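Local structure of acyl-homoserine-lactone synthase (Mesorhizobium sp. ORS 3359, 6WNS) at residues Pro79-Glu84 with Glu102-Phe107; Ile141-Glu146 with Ile175-Asp180; Ala55-Ala60 with Gly70-Pro75. The protein synthesises acyl-homoserine lactone quorum-sensing signals, probably by transferring an acyl chain from an acyl-coenzyme A to S-adenosylmethionine, followed by lactone closure. All blocks are in the same frame, centred on the assembly; numbering follows the deposited sequence.

Interaction 1 of 3, residues Pro79-Glu84 with Glu102-Phe107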
loop_
_atom_site.group_PDB
_atom_site.type_symbol
_atom_site.label_atom_id
_atom_site.label_comp_id
_atom_site.label_asym_id
_atom_site.label_seq_id
_atom_site.Cartn_x
_atom_site.Cartn_y
_atom_site.Cartn_z
ATOM N N PRO A 79 -8.135 4.040 13.456
ATOM C CA PRO A 79 -6.822 3.590 13.903
ATOM C C PRO A 79 -6.048 2.964 12.746
ATOM O O PRO A 79 -6.608 2.214 11.961
ATOM C CB PRO A 79 -7.112 2.586 15.034
ATOM C CG PRO A 79 -8.601 2.307 15.026
ATOM C CD PRO A 79 -9.216 3.433 14.245
ATOM N N HIS A 80 -4.781 3.346 12.626
ATOM C CA HIS A 80 -3.914 2.885 11.534
ATOM C C HIS A 80 -2.476 2.750 12.059
ATOM O O HIS A 80 -2.270 2.960 13.277
ATOM C CB HIS A 80 -4.105 3.770 10.319
ATOM C CG HIS A 80 -3.730 5.195 10.551
ATOM N ND1 HIS A 80 -4.598 6.071 11.202
ATOM C CD2 HIS A 80 -2.673 5.937 10.171
ATOM C CE1 HIS A 80 -4.058 7.286 11.212
ATOM N NE2 HIS A 80 -2.895 7.216 10.609
ATOM N N LEU A 81 -1.576 2.195 11.254
ATOM C CA LEU A 81 -0.231 1.821 11.756
ATOM C C LEU A 81 0.465 3.071 12.338
ATOM O O LEU A 81 1.002 3.015 13.458
ATOM C CB LEU A 81 0.632 1.248 10.635
ATOM C CG LEU A 81 2.005 0.771 11.104
ATOM C CD1 LEU A 81 1.867 -0.460 11.973
ATOM C CD2 LEU A 81 2.882 0.441 9.933
ATOM N N MET A 82 0.379 4.159 11.623
ATOM C CA MET A 82 1.103 5.394 12.030
ATOM C C MET A 82 0.457 5.936 13.282
ATOM O O MET A 82 1.213 6.487 14.112
ATOM C CB MET A 82 1.148 6.467 10.939
ATOM C CG MET A 82 2.293 7.474 11.148
ATOM S SD MET A 82 2.237 8.914 10.080
ATOM C CE MET A 82 2.360 8.152 8.461
ATOM N N SER A 83 -0.860 5.768 13.445
ATOM C CA SER A 83 -1.545 6.310 14.626
ATOM C C SER A 83 -1.314 5.401 15.822
ATOM O O SER A 83 -1.108 5.940 16.873
ATOM C CB SER A 83 -3.005 6.579 14.385
ATOM O OG SER A 83 -3.798 5.434 14.550
ATOM N N GLU A 84 -1.334 4.085 15.663
ATOM C CA GLU A 84 -1.315 3.169 16.831
ATOM C C GLU A 84 0.106 2.723 17.187
ATOM O O GLU A 84 0.292 2.336 18.318
ATOM C CB GLU A 84 -2.174 1.974 16.490
ATOM C CG GLU A 84 -3.612 2.366 16.231
ATOM C CD GLU A 84 -4.286 3.319 17.227
ATOM O OE1 GLU A 84 -4.534 2.921 18.364
ATOM O OE2 GLU A 84 -4.544 4.461 16.835
ATOM N N GLU A 102 -4.132 5.781 4.841
ATOM C CA GLU A 102 -2.758 5.297 5.123
ATOM C C GLU A 102 -2.523 4.100 4.213
ATOM O O GLU A 102 -3.371 3.212 4.213
ATOM C CB GLU A 102 -2.569 4.968 6.591
ATOM C CG GLU A 102 -1.201 4.366 6.807
ATOM C CD GLU A 102 -0.985 3.648 8.107
ATOM O OE1 GLU A 102 -1.779 2.741 8.398
ATOM O OE2 GLU A 102 0.011 4.028 8.842
ATOM N N TRP A 103 -1.374 4.104 3.538
ATOM C CA TRP A 103 -0.774 3.005 2.744
ATOM C C TRP A 103 0.027 2.074 3.655
ATOM O O TRP A 103 0.950 2.570 4.364
ATOM C CB TRP A 103 0.116 3.616 1.675
ATOM C CG TRP A 103 0.748 2.695 0.686
ATOM C CD1 TRP A 103 0.390 1.429 0.332
ATOM C CD2 TRP A 103 1.830 3.065 -0.186
ATOM N NE1 TRP A 103 1.196 0.988 -0.695
ATOM C CE2 TRP A 103 2.062 1.975 -1.047
ATOM C CE3 TRP A 103 2.566 4.250 -0.381
ATOM C CZ2 TRP A 103 3.062 1.996 -2.008
ATOM C CZ3 TRP A 103 3.561 4.274 -1.322
ATOM C CH2 TRP A 103 3.802 3.161 -2.135
ATOM N N THR A 104 -0.315 0.776 3.622
ATOM C CA THR A 104 0.501 -0.275 4.259
ATOM C C THR A 104 0.615 -1.441 3.264
ATOM O O THR A 104 -0.187 -1.525 2.299
ATOM C CB THR A 104 -0.115 -0.656 5.617
ATOM O OG1 THR A 104 -1.518 -0.906 5.454
ATOM C CG2 THR A 104 0.060 0.416 6.674
ATOM N N ARG A 105 1.495 -2.382 3.568
ATOM C CA ARG A 105 1.510 -3.714 2.911
ATOM C C ARG A 105 1.683 -3.578 1.397
ATOM O O ARG A 105 0.949 -4.195 0.669
ATOM C CB ARG A 105 0.279 -4.469 3.385
ATOM C CG ARG A 105 0.248 -4.569 4.903
ATOM C CD ARG A 105 1.527 -4.927 5.668
ATOM N NE ARG A 105 1.192 -5.291 7.053
ATOM C CZ ARG A 105 0.920 -6.537 7.426
ATOM N NH1 ARG A 105 1.286 -7.543 6.649
ATOM N NH2 ARG A 105 0.563 -6.790 8.669
ATOM N N PHE A 106 2.652 -2.782 0.957
ATOM C CA PHE A 106 3.053 -2.772 -0.458
ATOM C C PHE A 106 3.872 -4.022 -0.713
ATOM O O PHE A 106 4.801 -4.273 0.064
ATOM C CB PHE A 106 3.903 -1.559 -0.795
ATOM C CG PHE A 106 4.516 -1.626 -2.165
ATOM C CD1 PHE A 106 3.767 -1.310 -3.290
ATOM C CD2 PHE A 106 5.837 -2.019 -2.319
ATOM C CE1 PHE A 106 4.368 -1.315 -4.548
ATOM C CE2 PHE A 106 6.422 -2.057 -3.575
ATOM C CZ PHE A 106 5.686 -1.686 -4.681
ATOM N N PHE A 107 3.483 -4.838 -1.661
ATOM C CA PHE A 107 4.352 -5.964 -2.072
ATOM C C PHE A 107 4.218 -6.212 -3.571
ATOM O O PHE A 107 3.145 -5.979 -4.182
ATOM C CB PHE A 107 3.970 -7.225 -1.297
ATOM C CG PHE A 107 2.598 -7.711 -1.657
ATOM C CD1 PHE A 107 1.464 -7.074 -1.180
ATOM C CD2 PHE A 107 2.440 -8.754 -2.549
ATOM C CE1 PHE A 107 0.203 -7.508 -1.548
ATOM C CE2 PHE A 107 1.175 -9.224 -2.865
ATOM C CZ PHE A 107 0.064 -8.610 -2.363
#
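The carboxylate of Glu102 overlaps the first turn of helix 81-84, spreading its two oxygens over two successive backbone amides. Glu102 OE1 accepts Leu81 N at 2.9 Å, and Glu102 OE2 accepts Met82 N at 2.8 Å. Both donors reach the syn side of their oxygen, lying 16° and 24° out of the carboxylate plane, and both bonds are noticeably bent. CG of Glu102 is anti to the backbone N (chi1 175°) and the chain is extended beyond it, which carries the acid from the strand to the helix. There Glu102 CD sits in the plane of the His80 ring, at its edge, 3.5 Å from His80 CD2; ring and carboxylate planes are perpendicular. The CB atoms of the three helix-side residues close in as well, His80 CB lying 3.2 Å from Glu102 OE1 and Met82 CB 3.4 Å from Glu102 OE2. Contacts within 79-84 brace the turn: the backbone N of His80, at the N-cap position, bonds Ser83 OG in a nearly straight bond of 3.0 Å, while Ser83 CB covers one face of the imidazole. His80 ND1 is engaged by Glu78 O, which helps fix the ring's rotation. Farther along the strand, CG2 of Thr104 meets Leu81 CB. An alanine in place of Glu102 would probably leave the amides of Leu81 and Met82 without these acceptors and open a gap beside the imidazole edge. Two N-H groups, one for each oxygen, thus hold the carboxylate against the start of the helix and limit its rotation about the CG-CD bond.

Interaction 2 of 3, residues Ile141-Glu146 with Ile175-Asp180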
loop_
_atom_site.group_PDB
_atom_site.type_symbol
_atom_site.label_atom_id
_atom_site.label_comp_id
_atom_site.label_asym_id
_atom_site.label_seq_id
_atom_site.Cartn_x
_atom_site.Cartn_y
_atom_site.Cartn_z
ATOM N N ILE A 141 -2.078 10.387 0.675
ATOM C CA ILE A 141 -1.799 9.036 1.273
ATOM C C ILE A 141 -0.621 9.177 2.239
ATOM O O ILE A 141 0.487 9.784 1.754
ATOM C CB ILE A 141 -1.454 8.004 0.189
ATOM C CG1 ILE A 141 -2.650 7.715 -0.716
ATOM C CG2 ILE A 141 -0.931 6.713 0.841
ATOM C CD1 ILE A 141 -2.227 7.375 -2.134
ATOM N N SER A 142 -0.890 8.743 3.565
ATOM C CA SER A 142 0.174 8.718 4.598
ATOM C C SER A 142 0.818 7.333 4.587
ATOM O O SER A 142 0.122 6.370 4.182
ATOM C CB SER A 142 -0.307 9.111 5.958
ATOM O OG SER A 142 -1.276 8.219 6.446
ATOM N N VAL A 143 2.106 7.239 4.938
ATOM C CA VAL A 143 2.823 5.925 4.899
ATOM C C VAL A 143 4.045 5.985 5.804
ATOM O O VAL A 143 4.727 7.036 5.933
ATOM C CB VAL A 143 3.181 5.561 3.450
ATOM C CG1 VAL A 143 4.184 6.569 2.860
ATOM C CG2 VAL A 143 3.693 4.145 3.268
ATOM N N VAL A 144 4.348 4.843 6.369
ATOM C CA VAL A 144 5.592 4.546 7.115
ATOM C C VAL A 144 6.372 3.598 6.200
ATOM O O VAL A 144 5.787 2.541 5.789
ATOM C CB VAL A 144 5.259 3.868 8.467
ATOM C CG1 VAL A 144 6.559 3.530 9.218
ATOM C CG2 VAL A 144 4.307 4.691 9.342
ATOM N N CYS A 145 7.536 4.004 5.756
ATOM C CA CYS A 145 8.318 3.242 4.768
ATOM C C CYS A 145 9.806 3.386 5.109
ATOM O O CYS A 145 10.206 4.237 6.002
ATOM C CB CYS A 145 7.998 3.690 3.354
ATOM S SG CYS A 145 8.371 5.446 3.186
ATOM N N GLU A 146 10.591 2.494 4.508
ATOM C CA GLU A 146 12.056 2.546 4.609
ATOM C C GLU A 146 12.529 3.904 4.062
ATOM O O GLU A 146 11.918 4.403 3.121
ATOM C CB GLU A 146 12.655 1.363 3.871
ATOM C CG GLU A 146 12.501 0.140 4.742
ATOM C CD GLU A 146 13.446 -1.029 4.493
ATOM O OE1 GLU A 146 14.596 -1.014 4.993
ATOM O OE2 GLU A 146 12.949 -1.994 3.905
ATOM N N ILE A 175 10.622 6.027 8.097
ATOM C CA ILE A 175 10.215 7.465 8.076
ATOM C C ILE A 175 8.738 7.533 7.671
ATOM O O ILE A 175 8.206 6.587 7.029
ATOM C CB ILE A 175 11.154 8.295 7.188
ATOM C CG1 ILE A 175 10.964 9.812 7.402
ATOM C CG2 ILE A 175 11.039 7.889 5.717
ATOM C CD1 ILE A 175 12.230 10.615 7.224
ATOM N N ALA A 176 8.036 8.542 8.174
ATOM C CA ALA A 176 6.651 8.865 7.802
ATOM C C ALA A 176 6.606 9.926 6.695
ATOM O O ALA A 176 7.328 10.990 6.784
ATOM C CB ALA A 176 5.937 9.284 9.050
ATOM N N LEU A 177 5.757 9.691 5.691
ATOM C CA LEU A 177 5.559 10.578 4.509
ATOM C C LEU A 177 4.078 10.920 4.338
ATOM O O LEU A 177 3.214 10.058 4.665
ATOM C CB LEU A 177 5.979 9.757 3.295
ATOM C CG LEU A 177 7.429 9.785 2.847
ATOM C CD1 LEU A 177 8.433 10.185 3.914
ATOM C CD2 LEU A 177 7.727 8.472 2.217
ATOM N N LEU A 178 3.769 12.095 3.768
ATOM C CA LEU A 178 2.406 12.443 3.256
ATOM C C LEU A 178 2.465 12.689 1.738
ATOM O O LEU A 178 3.225 13.573 1.317
ATOM C CB LEU A 178 1.882 13.661 4.008
ATOM C CG LEU A 178 0.446 14.028 3.623
ATOM C CD1 LEU A 178 -0.473 12.875 4.015
ATOM C CD2 LEU A 178 -0.011 15.349 4.246
ATOM N N ILE A 179 1.762 11.884 0.934
ATOM C CA ILE A 179 1.899 11.851 -0.554
ATOM C C ILE A 179 0.684 12.539 -1.161
ATOM O O ILE A 179 -0.430 12.151 -0.781
ATOM C CB ILE A 179 2.059 10.395 -1.062
ATOM C CG1 ILE A 179 3.412 9.812 -0.644
ATOM C CG2 ILE A 179 1.917 10.311 -2.579
ATOM C CD1 ILE A 179 3.413 8.297 -0.454
ATOM N N ASP A 180 0.892 13.545 -2.036
ATOM C CA ASP A 180 -0.200 14.090 -2.879
ATOM C C ASP A 180 -0.475 13.042 -4.012
ATOM O O ASP A 180 0.380 12.612 -4.798
ATOM C CB ASP A 180 0.119 15.481 -3.452
ATOM C CG ASP A 180 0.264 16.507 -2.352
ATOM O OD1 ASP A 180 -0.220 16.216 -1.215
ATOM O OD2 ASP A 180 0.811 17.626 -2.662
#
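Val143 and Leu177 lie side by side, pointing the same way from adjacent antiparallel strands, with Val143 CG1 3.7 Å from Leu177 CB. The same Val143 CG1 also touches CD1 of Ile179, 3.8 Å away, although here the two side chains run at a slant to one another. CG1 of Val143 can serve both because it stands between its own backbone N and carbonyl carbon (chi1 65°). Next along this face, Cys145 SG lies 4.4 Å from Ile175 CG2. At the other end Ile141 and Ile179 face each other, Ile141 CB 4.4 Å from Ile179 CB. The reverse face carries Ser142, Val144, Ala176 and Leu178; there CD1 of Leu178 comes within 3.9 Å of Ile141 O.

Three hydrogen-bonded pairs set this register: Ile141 with Ile179, Val143 with Leu177, and Cys145 with Ile175. Each is closed by two N-H...O bonds, including Leu177 N to Val143 O at 2.9 Å. Between them, CA-H...O contacts add to the seam, among them Ala176 CA to Val143 O at 3.2 Å. The strand axes pass 4.7 Å apart, their directions differing by 154°, a twisted antiparallel pair.

Within the mixed sheet, Trp103 of strand 100-108 packs on Ile141, Val143 and Ile179, while Leu160 of strand 160-162 borders Leu177 and Ile179. Against the opposite face, Met82 of helix 81-84 rests on Ser142, Val144 and Ala176.

Interaction 3 of 3, residues Ala55-Ala60 with Gly70-Pro75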
loop_
_atom_site.group_PDB
_atom_site.type_symbol
_atom_site.label_atom_id
_atom_site.label_comp_id
_atom_site.label_asym_id
_atom_site.label_seq_id
_atom_site.Cartn_x
_atom_site.Cartn_y
_atom_site.Cartn_z
ATOM N N ALA A 55 -10.847 -1.560 5.807
ATOM C CA ALA A 55 -9.698 -1.722 4.905
ATOM C C ALA A 55 -10.142 -1.740 3.451
ATOM O O ALA A 55 -11.204 -2.326 3.125
ATOM C CB ALA A 55 -8.872 -2.945 5.254
ATOM N N LEU A 56 -9.273 -1.164 2.603
ATOM C CA LEU A 56 -9.288 -1.297 1.146
ATOM C C LEU A 56 -8.069 -2.077 0.679
ATOM O O LEU A 56 -6.981 -1.747 1.080
ATOM C CB LEU A 56 -9.276 0.100 0.520
ATOM C CG LEU A 56 -10.221 1.122 1.154
ATOM C CD1 LEU A 56 -10.025 2.441 0.412
ATOM C CD2 LEU A 56 -11.658 0.684 1.058
ATOM N N TYR A 57 -8.284 -3.044 -0.204
ATOM C CA TYR A 57 -7.220 -3.886 -0.802
ATOM C C TYR A 57 -7.130 -3.535 -2.285
ATOM O O TYR A 57 -8.076 -3.670 -3.083
ATOM C CB TYR A 57 -7.491 -5.358 -0.525
ATOM C CG TYR A 57 -7.631 -5.624 0.945
ATOM C CD1 TYR A 57 -6.503 -5.739 1.740
ATOM C CD2 TYR A 57 -8.874 -5.671 1.548
ATOM C CE1 TYR A 57 -6.609 -5.950 3.118
ATOM C CE2 TYR A 57 -9.002 -5.812 2.920
ATOM C CZ TYR A 57 -7.863 -5.961 3.709
ATOM O OH TYR A 57 -7.941 -6.184 5.042
ATOM N N VAL A 58 -5.963 -3.049 -2.644
ATOM C CA VAL A 58 -5.615 -2.735 -4.045
ATOM C C VAL A 58 -4.717 -3.825 -4.600
ATOM O O VAL A 58 -3.505 -3.817 -4.310
ATOM C CB VAL A 58 -4.916 -1.390 -4.141
ATOM C CG1 VAL A 58 -4.797 -1.016 -5.608
ATOM C CG2 VAL A 58 -5.687 -0.329 -3.356
ATOM N N LEU A 59 -5.313 -4.752 -5.333
ATOM C CA LEU A 59 -4.642 -5.999 -5.733
ATOM C C LEU A 59 -4.404 -6.024 -7.241
ATOM O O LEU A 59 -5.370 -5.833 -8.031
ATOM C CB LEU A 59 -5.506 -7.147 -5.264
ATOM C CG LEU A 59 -5.736 -7.142 -3.735
ATOM C CD1 LEU A 59 -6.494 -8.366 -3.384
ATOM C CD2 LEU A 59 -4.388 -7.056 -2.988
ATOM N N ALA A 60 -3.163 -6.340 -7.599
ATOM C CA ALA A 60 -2.751 -6.594 -8.997
ATOM C C ALA A 60 -2.943 -8.087 -9.315
ATOM O O ALA A 60 -2.272 -8.931 -8.640
ATOM C CB ALA A 60 -1.342 -6.124 -9.160
ATOM N N GLY A 70 0.450 -5.865 -4.625
ATOM C CA GLY A 70 -0.694 -5.129 -4.072
ATOM C C GLY A 70 -0.342 -4.157 -3.000
ATOM O O GLY A 70 0.841 -3.834 -2.850
ATOM N N SER A 71 -1.396 -3.654 -2.339
ATOM C CA SER A 71 -1.274 -2.679 -1.242
ATOM C C SER A 71 -2.593 -2.600 -0.505
ATOM O O SER A 71 -3.579 -3.146 -0.998
ATOM C CB SER A 71 -0.771 -1.347 -1.770
ATOM O OG SER A 71 -1.052 -1.242 -3.127
ATOM N N ARG A 72 -2.567 -1.933 0.626
ATOM C CA ARG A 72 -3.722 -1.762 1.520
ATOM C C ARG A 72 -3.815 -0.293 1.886
ATOM O O ARG A 72 -2.774 0.378 1.981
ATOM C CB ARG A 72 -3.578 -2.574 2.790
ATOM C CG ARG A 72 -4.734 -2.492 3.757
ATOM C CD ARG A 72 -4.445 -3.415 4.936
ATOM N NE ARG A 72 -3.278 -3.081 5.766
ATOM C CZ ARG A 72 -3.054 -3.628 6.934
ATOM N NH1 ARG A 72 -3.896 -4.572 7.361
ATOM N NH2 ARG A 72 -2.022 -3.249 7.695
ATOM N N LEU A 73 -5.037 0.184 1.885
ATOM C CA LEU A 73 -5.362 1.551 2.350
ATOM C C LEU A 73 -6.340 1.428 3.507
ATOM O O LEU A 73 -7.402 0.698 3.381
ATOM C CB LEU A 73 -5.985 2.315 1.195
ATOM C CG LEU A 73 -5.027 2.772 0.109
ATOM C CD1 LEU A 73 -5.795 3.345 -1.064
ATOM C CD2 LEU A 73 -4.020 3.779 0.642
ATOM N N VAL A 74 -6.097 2.256 4.513
ATOM C CA VAL A 74 -6.973 2.416 5.698
ATOM C C VAL A 74 -7.311 3.889 5.914
ATOM O O VAL A 74 -6.419 4.735 5.877
ATOM C CB VAL A 74 -6.222 1.818 6.888
ATOM C CG1 VAL A 74 -6.977 1.963 8.188
ATOM C CG2 VAL A 74 -5.925 0.349 6.640
ATOM N N PRO A 75 -8.577 4.245 6.203
ATOM C CA PRO A 75 -8.929 5.649 6.453
ATOM C C PRO A 75 -8.113 6.195 7.640
ATOM O O PRO A 75 -7.989 5.548 8.691
ATOM C CB PRO A 75 -10.444 5.616 6.734
ATOM C CG PRO A 75 -10.897 4.211 6.701
ATOM C CD PRO A 75 -9.692 3.324 6.444
#
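A beta hairpin, strands 56-60 and 69-75, brings these segments together in antiparallel register. Leu56 pairs with Leu73 through two backbone bonds, Leu56 N to Leu73 O at 2.8 Å and Leu73 N to Leu56 O at 2.9 Å; Val58 and Ser71 repeat the pattern. Their side chains share one face, where CB of Leu56 and CB of Leu73 meet at 4.0 Å and CG2 of Val58 approaches CD1 of Leu73. Ser71 OG, buried beside CB of Val58, has no polar partner in the model.

This hairpin belongs to the mixed sheet of an autoinducer synthase, a family in the acetyltransferase clan; strand 4-7 flanks it on one side and strand 100-108 on the other. On the reverse face, Tyr57 and Arg72 run side by side, pointing the same way. Tyr57 CE1 lies 3.8 Å from Arg72 CD, with ring and guanidinium planes 43° apart. With CG anti to the backbone N (chi1 -178°), the start of the arginine chain runs out beside the tyrosine ring. Beyond this apolar overlap both polar ends reach Asp51, which accepts Tyr57 OH and forms a salt bridge with Arg72 NH1. Asp48 also pairs with NH1, and Thr104 OG1 bonds Arg72 NE.

Overall arrangement
Strand 100-108 joins the three contacts, which follow one another along the chain in the order 3, 1, 2. Glu102 N lies 2.7 Å from Val74 O, probably a hydrogen bond to the hairpin of interaction 3, and Trp103 N lies 2.8 Å from Ser142 O, probably one to the strand pair of interaction 2. The centre of interaction 1 is about 10 Å from that of interaction 3 and about 9 Å from that of interaction 2, whereas interactions 2 and 3 are about 15 Å apart and touch through Ile141 CG2 and Leu73 CD2. One central strand pairs with both neighbours through its backbone while its Glu102 side chain binds amides starting helix 81-84.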